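Local coordinates for reticulocyte binding protein (Streptococcus agalactiae COH1, PDB 3FAW), which probably hydrolyses the alpha-1,6-glucosidic linkages of pullulan and related branched alpha-glucans as a cell-wall-anchored pullulanase of group B Streptococcus, at residues A[466-471]-A[504-509]; A[424-429]-A[459-464]. All coordinates share one frame; numbering follows the deposited sequence.

Interaction 1. Residues A[466-471]-A[504-509]; sequences AIELAY and QDWMKS. With CA (calcium ion), chain E.
The apolar part of the contact joins Ile467 and Glu468, on helix 464-477, to the six-membered ring of Trp506 in the loop ahead of strand 513-516. Ile467 CG2 lies 3.9 Å from Trp506 CH2 and comes in obliquely, and CB of the same isoleucine is 4.0 Å from that carbon. The CG methylene of Glu468 reaches the ring edge close to its plane, with CG 3.6 Å from Trp506 CZ2. Two torsions set up this approach: CG of Trp506 stands anti to its backbone N (chi1 179°), sending the indole toward the helix, and Glu468 bends at chi2 (-75°). The glutamate carboxylate is turned 71° from the indole plane. Its polar partner lies just beyond the contact, where OE2 is hydrogen-bonded to OG1 of Thr510.

Metal coordination involves the same loop one residue further on. Met507 O binds a calcium ion at 2.2 Å, and water 1 binds that ion at 2.4 Å. Thr510, Asp511, Asp561 and Asp565 supply the remaining protein ligands. With carbon contacts at the helix and a cation bound by the neighbouring carbonyl, the ion probably helps hold the backbone that presents Trp506 to the helix.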
ATOM      1  N   ALA A 466      -9.749  -6.440  11.370  1.00 10.78           N
ATOM      2  CA  ALA A 466      -8.405  -6.972  11.104  1.00  9.89           C
ATOM      3  C   ALA A 466      -7.333  -5.875  11.120  1.00 10.51           C
ATOM      4  O   ALA A 466      -6.240  -6.069  11.655  1.00 10.95           O
ATOM      5  CB  ALA A 466      -8.380  -7.723   9.769  1.00  9.85           C
ATOM      6  N   ILE A 467      -7.654  -4.720  10.545  1.00 11.65           N
ATOM      7  CA  ILE A 467      -6.711  -3.600  10.491  1.00 11.27           C
ATOM      8  C   ILE A 467      -6.570  -2.945  11.871  1.00 13.79           C
ATOM      9  O   ILE A 467      -5.469  -2.529  12.255  1.00 13.35           O
ATOM     10  CB  ILE A 467      -7.119  -2.544   9.432  1.00 10.52           C
ATOM     11  CG1 ILE A 467      -7.357  -3.198   8.064  1.00 10.62           C
ATOM     12  CG2 ILE A 467      -6.042  -1.471   9.305  1.00  8.87           C
ATOM     13  CD1 ILE A 467      -6.161  -3.981   7.520  1.00  8.37           C
ATOM     14  N   GLU A 468      -7.681  -2.858  12.607  1.00 15.10           N
ATOM     15  CA  GLU A 468      -7.658  -2.427  14.011  1.00 17.51           C
ATOM     16  C   GLU A 468      -6.691  -3.279  14.822  1.00 16.62           C
ATOM     17  O   GLU A 468      -5.847  -2.756  15.549  1.00 16.29           O
ATOM     18  CB  GLU A 468      -9.051  -2.535  14.648  1.00 18.83           C
ATOM     19  CG  GLU A 468      -9.897  -1.267  14.586  1.00 22.63           C
ATOM     20  CD  GLU A 468      -9.453  -0.186  15.571  1.00 23.26           C
ATOM     21  OE1 GLU A 468      -8.412  -0.361  16.241  0.10 23.17           O
ATOM     22  OE2 GLU A 468     -10.154   0.843  15.672  0.10 22.40           O
ATOM     23  N   LEU A 469      -6.834  -4.596  14.699  1.00 16.29           N
ATOM     24  CA  LEU A 469      -5.994  -5.541  15.431  1.00 16.12           C
ATOM     25  C   LEU A 469      -4.528  -5.413  15.019  1.00 15.30           C
ATOM     26  O   LEU A 469      -3.642  -5.422  15.871  1.00 14.13           O
ATOM     27  CB  LEU A 469      -6.477  -6.979  15.211  1.00 16.64           C
ATOM     28  CG  LEU A 469      -5.794  -8.087  16.018  1.00 17.50           C
ATOM     29  CD1 LEU A 469      -6.002  -7.864  17.514  1.00 20.88           C
ATOM     30  CD2 LEU A 469      -6.319  -9.455  15.605  1.00 16.51           C
ATOM     31  N   ALA A 470      -4.281  -5.301  13.717  1.00 14.78           N
ATOM     32  CA  ALA A 470      -2.923  -5.103  13.206  1.00 15.15           C
ATOM     33  C   ALA A 470      -2.281  -3.850  13.807  1.00 14.41           C
ATOM     34  O   ALA A 470      -1.098  -3.857  14.151  1.00 14.51           O
ATOM     35  CB  ALA A 470      -2.928  -5.020  11.681  1.00 13.54           C
ATOM     36  N   TYR A 471      -3.073  -2.786  13.934  1.00 14.17           N
ATOM     37  CA  TYR A 471      -2.608  -1.530  14.523  1.00 14.01           C
ATOM     38  C   TYR A 471      -2.314  -1.699  16.013  1.00 13.54           C
ATOM     39  O   TYR A 471      -1.273  -1.256  16.501  1.00 11.58           O
ATOM     40  CB  TYR A 471      -3.643  -0.421  14.314  1.00 13.77           C
ATOM     41  CG  TYR A 471      -3.264   0.907  14.937  1.00 15.31           C
ATOM     42  CD1 TYR A 471      -2.404   1.786  14.283  1.00 14.24           C
ATOM     43  CD2 TYR A 471      -3.771   1.288  16.178  1.00 16.99           C
ATOM     44  CE1 TYR A 471      -2.057   3.003  14.848  1.00 14.01           C
ATOM     45  CE2 TYR A 471      -3.428   2.506  16.752  1.00 15.70           C
ATOM     46  CZ  TYR A 471      -2.571   3.357  16.080  1.00 15.17           C
ATOM     47  OH  TYR A 471      -2.231   4.561  16.639  1.00 14.75           O
ATOM     48  N   GLN A 504     -12.782   4.934   3.972  1.00 13.10           N
ATOM     49  CA  GLN A 504     -12.905   6.345   4.370  1.00 13.69           C
ATOM     50  C   GLN A 504     -14.026   6.622   5.374  1.00 12.43           C
ATOM     51  O   GLN A 504     -13.922   7.550   6.179  1.00 12.82           O
ATOM     52  CB  GLN A 504     -13.079   7.235   3.127  1.00 14.54           C
ATOM     53  CG  GLN A 504     -11.768   7.589   2.428  1.00 13.39           C
ATOM     54  CD  GLN A 504     -11.972   8.341   1.121  1.00 15.66           C
ATOM     55  OE1 GLN A 504     -13.040   8.279   0.508  1.00 17.15           O
ATOM     56  NE2 GLN A 504     -10.938   9.052   0.685  1.00 21.20           N
ATOM     57  N   ASP A 505     -15.087   5.818   5.335  1.00 13.25           N
ATOM     58  CA  ASP A 505     -16.204   5.955   6.285  1.00 12.85           C
ATOM     59  C   ASP A 505     -15.889   5.406   7.678  1.00 12.31           C
ATOM     60  O   ASP A 505     -16.612   5.679   8.632  1.00 12.81           O
ATOM     61  CB  ASP A 505     -17.456   5.280   5.726  1.00 13.20           C
ATOM     62  CG  ASP A 505     -17.932   5.925   4.441  1.00 15.24           C
ATOM     63  OD1 ASP A 505     -17.815   7.165   4.325  1.00 16.90           O
ATOM     64  OD2 ASP A 505     -18.414   5.198   3.551  1.00 17.14           O
ATOM     65  N   TRP A 506     -14.809   4.636   7.782  1.00 12.32           N
ATOM     66  CA  TRP A 506     -14.288   4.142   9.061  1.00 12.37           C
ATOM     67  C   TRP A 506     -13.633   5.250   9.896  1.00 11.24           C
ATOM     68  O   TRP A 506     -13.503   5.120  11.115  1.00 10.69           O
ATOM     69  CB  TRP A 506     -13.280   3.019   8.779  1.00 12.06           C
ATOM     70  CG  TRP A 506     -12.608   2.401   9.967  1.00 13.73           C
ATOM     71  CD1 TRP A 506     -13.156   2.134  11.191  1.00 15.68           C
ATOM     72  CD2 TRP A 506     -11.262   1.918  10.020  1.00 16.60           C
ATOM     73  NE1 TRP A 506     -12.222   1.546  12.010  1.00 14.45           N
ATOM     74  CE2 TRP A 506     -11.053   1.396  11.312  1.00 16.12           C
ATOM     75  CE3 TRP A 506     -10.204   1.895   9.103  1.00 15.75           C
ATOM     76  CZ2 TRP A 506      -9.831   0.854  11.709  1.00 16.67           C
ATOM     77  CZ3 TRP A 506      -8.994   1.353   9.498  1.00 15.05           C
ATOM     78  CH2 TRP A 506      -8.818   0.841  10.790  1.00 13.33           C
ATOM     79  N   MET A 507     -13.238   6.343   9.244  1.00 10.80           N
ATOM     80  CA  MET A 507     -12.498   7.418   9.913  1.00 10.85           C
ATOM     81  C   MET A 507     -13.296   8.111  11.023  1.00 11.97           C
ATOM     82  O   MET A 507     -12.712   8.578  11.993  1.00  9.62           O
ATOM     83  CB  MET A 507     -11.995   8.453   8.894  1.00 11.09           C
ATOM     84  CG  MET A 507     -10.939   7.937   7.911  1.00 11.92           C
ATOM     85  SD  MET A 507      -9.439   7.257   8.663  1.00 10.94           S
ATOM     86  CE  MET A 507      -9.948   5.547   8.849  1.00 11.00           C
ATOM     87  N   LYS A 508     -14.624   8.154  10.901  1.00 13.19           N
ATOM     88  CA  LYS A 508     -15.467   8.747  11.948  1.00 14.14           C
ATOM     89  C   LYS A 508     -15.614   7.892  13.221  1.00 14.39           C
ATOM     90  O   LYS A 508     -16.171   8.380  14.205  1.00 14.33           O
ATOM     91  CB  LYS A 508     -16.861   9.086  11.400  1.00 14.69           C
ATOM     92  CG  LYS A 508     -17.756   7.882  11.139  1.00 14.25           C
ATOM     93  CD  LYS A 508     -19.045   8.290  10.443  1.00 16.34           C
ATOM     94  CE  LYS A 508     -19.888   7.074  10.074  1.00 20.42           C
ATOM     95  NZ  LYS A 508     -20.255   6.248  11.263  1.00 25.75           N
ATOM     96  N   SER A 509     -15.128   6.643  13.198  1.00 14.32           N
ATOM     97  CA  SER A 509     -15.262   5.711  14.326  0.50 15.15           C
ATOM     98  C   SER A 509     -13.915   5.156  14.806  1.00 14.81           C
ATOM     99  O   SER A 509     -13.875   4.176  15.556  1.00 15.21           O
ATOM    100  CB  SER A 509     -16.167   4.540  13.928  0.50 15.32           C
ATOM    101  OG  SER A 509     -17.428   4.990  13.469  0.50 19.44           O
TER
HETATM  102 CA    CA E   4     -11.316   9.584  13.389  1.00 14.31          CA
HETATM  103  O   HOH W   1     -12.789   8.791  15.120  1.00 17.07           O

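Interaction 2. Residues A[424-429]-A[459-464]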
ATOM      1  N   GLY A 424      -5.580 -12.946  -9.032  1.00 15.57           N
ATOM      2  CA  GLY A 424      -5.320 -13.820  -7.882  1.00 14.69           C
ATOM      3  C   GLY A 424      -6.450 -13.821  -6.869  1.00 13.93           C
ATOM      4  O   GLY A 424      -7.564 -13.393  -7.170  1.00 12.61           O
ATOM      5  N   GLY A 425      -6.155 -14.298  -5.660  1.00 13.52           N
ATOM      6  CA  GLY A 425      -7.175 -14.496  -4.624  1.00 12.45           C
ATOM      7  C   GLY A 425      -7.346 -13.342  -3.649  1.00 11.00           C
ATOM      8  O   GLY A 425      -6.370 -12.703  -3.261  1.00 10.29           O
ATOM      9  N   ARG A 426      -8.596 -13.083  -3.258  1.00 12.18           N
ATOM     10  CA  ARG A 426      -8.931 -12.080  -2.238  1.00 12.14           C
ATOM     11  C   ARG A 426      -8.788 -12.662  -0.827  1.00 11.59           C
ATOM     12  O   ARG A 426      -9.658 -13.396  -0.374  1.00 10.82           O
ATOM     13  CB  ARG A 426     -10.381 -11.609  -2.390  1.00 11.70           C
ATOM     14  CG  ARG A 426     -10.735 -10.870  -3.674  1.00 15.54           C
ATOM     15  CD  ARG A 426     -12.203 -10.457  -3.603  1.00 16.49           C
ATOM     16  NE  ARG A 426     -12.706  -9.788  -4.803  1.00 20.75           N
ATOM     17  CZ  ARG A 426     -12.450  -8.521  -5.130  1.00 20.33           C
ATOM     18  NH1 ARG A 426     -11.667  -7.764  -4.366  1.00 22.36           N
ATOM     19  NH2 ARG A 426     -12.974  -8.006  -6.235  1.00 18.45           N
ATOM     20  N   LEU A 427      -7.714 -12.309  -0.128  1.00 12.07           N
ATOM     21  CA  LEU A 427      -7.484 -12.795   1.234  1.00 11.82           C
ATOM     22  C   LEU A 427      -8.618 -12.356   2.169  1.00 12.05           C
ATOM     23  O   LEU A 427      -8.848 -11.162   2.359  1.00 12.91           O
ATOM     24  CB  LEU A 427      -6.128 -12.301   1.752  1.00 12.37           C
ATOM     25  CG  LEU A 427      -5.563 -12.931   3.028  1.00 13.61           C
ATOM     26  CD1 LEU A 427      -5.275 -14.418   2.844  1.00 12.62           C
ATOM     27  CD2 LEU A 427      -4.298 -12.189   3.467  1.00 13.97           C
ATOM     28  N   GLY A 428      -9.325 -13.333   2.740  1.00 12.52           N
ATOM     29  CA  GLY A 428     -10.502 -13.076   3.574  1.00 11.84           C
ATOM     30  C   GLY A 428     -10.133 -12.858   5.025  1.00 11.78           C
ATOM     31  O   GLY A 428     -10.199 -13.785   5.834  1.00 12.93           O
ATOM     32  N   THR A 429      -9.759 -11.625   5.363  1.00 11.57           N
ATOM     33  CA  THR A 429      -9.133 -11.345   6.660  1.00 12.51           C
ATOM     34  C   THR A 429     -10.097 -11.318   7.850  1.00 13.31           C
ATOM     35  O   THR A 429      -9.684 -11.003   8.960  1.00 14.61           O
ATOM     36  CB  THR A 429      -8.307 -10.035   6.619  1.00 13.52           C
ATOM     37  OG1 THR A 429      -9.131  -8.957   6.160  1.00 12.31           O
ATOM     38  CG2 THR A 429      -7.090 -10.199   5.697  1.00  8.80           C
ATOM     39  N   MET A 459      -6.936  -0.734   1.235  1.00 12.43           N
ATOM     40  CA  MET A 459      -7.328  -1.040   2.610  0.50 11.43           C
ATOM     41  C   MET A 459      -8.839  -1.267   2.731  1.00 11.91           C
ATOM     42  O   MET A 459      -9.294  -2.000   3.608  1.00 10.20           O
ATOM     43  CB  MET A 459      -6.884   0.089   3.547  0.50 11.42           C
ATOM     44  CG  MET A 459      -6.880  -0.285   5.017  0.50 10.38           C
ATOM     45  SD  MET A 459      -6.039   0.939   6.044  0.50  7.22           S
ATOM     46  CE  MET A 459      -7.074   2.375   5.753  0.50  3.42           C
ATOM     47  N   GLY A 460      -9.603  -0.638   1.838  1.00 11.12           N
ATOM     48  CA  GLY A 460     -11.060  -0.763   1.807  1.00 11.89           C
ATOM     49  C   GLY A 460     -11.600  -2.140   1.451  1.00 10.78           C
ATOM     50  O   GLY A 460     -12.787  -2.398   1.633  1.00  9.34           O
ATOM     51  N   ASP A 461     -10.740  -3.014   0.932  1.00 10.37           N
ATOM     52  CA  ASP A 461     -11.087  -4.424   0.730  1.00 11.51           C
ATOM     53  C   ASP A 461     -11.188  -5.189   2.048  1.00 12.45           C
ATOM     54  O   ASP A 461     -11.838  -6.235   2.113  1.00 13.19           O
ATOM     55  CB  ASP A 461     -10.037  -5.122  -0.154  1.00 12.30           C
ATOM     56  CG  ASP A 461     -10.259  -4.890  -1.634  1.00 13.25           C
ATOM     57  OD1 ASP A 461     -11.009  -3.963  -1.997  1.00 14.33           O
ATOM     58  OD2 ASP A 461      -9.670  -5.643  -2.441  1.00 20.59           O
ATOM     59  N   HIS A 462     -10.530  -4.678   3.088  1.00 12.08           N
ATOM     60  CA  HIS A 462     -10.447  -5.369   4.367  1.00 10.75           C
ATOM     61  C   HIS A 462     -11.512  -4.935   5.356  1.00 10.65           C
ATOM     62  O   HIS A 462     -11.989  -3.802   5.326  1.00 10.71           O
ATOM     63  CB  HIS A 462      -9.068  -5.156   4.991  1.00 12.04           C
ATOM     64  CG  HIS A 462      -7.969  -5.823   4.231  1.00 11.18           C
ATOM     65  ND1 HIS A 462      -7.629  -7.129   4.126  1.00 10.87           N
ATOM     66  CD2 HIS A 462      -7.088  -5.130   3.430  1.00  9.82           C
ATOM     67  CE1 HIS A 462      -6.553  -7.201   3.278  1.00 12.62           C
ATOM     68  NE2 HIS A 462      -6.247  -5.983   2.870  1.00 13.54           N
ATOM     69  N   ASP A 463     -11.876  -5.867   6.230  1.00 10.24           N
ATOM     70  CA  ASP A 463     -12.676  -5.568   7.402  1.00  9.17           C
ATOM     71  C   ASP A 463     -11.882  -4.668   8.346  1.00  8.81           C
ATOM     72  O   ASP A 463     -10.664  -4.826   8.501  1.00  8.59           O
ATOM     73  CB  ASP A 463     -13.097  -6.862   8.122  1.00 10.41           C
ATOM     74  CG  ASP A 463     -11.910  -7.734   8.513  1.00 10.73           C
ATOM     75  OD1 ASP A 463     -11.247  -8.273   7.607  1.00 10.30           O
ATOM     76  OD2 ASP A 463     -11.642  -7.883   9.723  1.00 14.02           O
ATOM     77  N   ALA A 464     -12.580  -3.728   8.975  1.00  7.90           N
ATOM     78  CA  ALA A 464     -11.968  -2.798   9.921  1.00  8.52           C
ATOM     79  C   ALA A 464     -11.356  -3.513  11.129  1.00  8.83           C
ATOM     80  O   ALA A 464     -10.338  -3.069  11.660  1.00  9.73           O
ATOM     81  CB  ALA A 464     -12.996  -1.767  10.380  1.00  6.95           C
TER
HETATM   82  O   HOH W   2     -11.164  -8.198  -1.232  1.00  6.64           O
HETATM   83  O   HOH W   3     -12.113  -4.755  -4.437  1.00 19.82           O
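Thr429 holds OG1 between its backbone N and carbonyl carbon (chi1 55°), and Asp463 places CG in the equivalent position (chi1 56°), which turns the hydroxyl and the carboxylate toward one another across the contact. Thr429 OG1 donates to Asp463 OD1 over 2.7 Å, reaching that oxygen nearly along its C-O axis. The same hydroxyl accepts from His462 ND1 at 3.1 Å, and OG1 lies only 8° out of the imidazole plane, so the ring is met at its edge. CG2 of the threonine also packs near this ring, 3.5 Å from His462 ND1. The other carboxylate oxygen of Asp463, OD2, caps Ala466 N at the start of helix 464-477 and forms a salt bridge with Arg435.

A second, longer polar link runs from Arg426, whose chain is extended from CG to NE. NH1 makes a salt bridge with Asp461 OD2 at 3.5 Å, in the guanidinium plane. Water 3 accepts from NH1 of Arg426 at 3.0 Å and donates to OD1 of Asp461 at 2.8 Å; that oxygen is also hydrogen-bonded to Thr490. The bonds linking His462, Thr429 and Asp463 use the buried hydroxyl as both acceptor and donor, consistent with an N-H at ND1.

In the fold
Both interactions gather at the N-terminal part of helix 464-477, interaction 2 at its cap and interaction 1 along its first turns, with centres about 13 Å apart. They meet directly: Ala466 CB lies 3.6 Å from Thr429 O, Trp506 NE1 3.8 Å from Ala464 CB, and Ile467 CG1 4.0 Å from His462 CB. The calcium ion bound by Met507 is held from the 504-509 side of interaction 1; interaction 2 has no metal ligand in its segments. Segments 424-429, 459-464 and 504-509 lie in connections after barrel strands 385-390, 453-456 and 482-485, whose loops generally shape the catalytic side in alpha-amylase-family enzymes; 466-471 is helix.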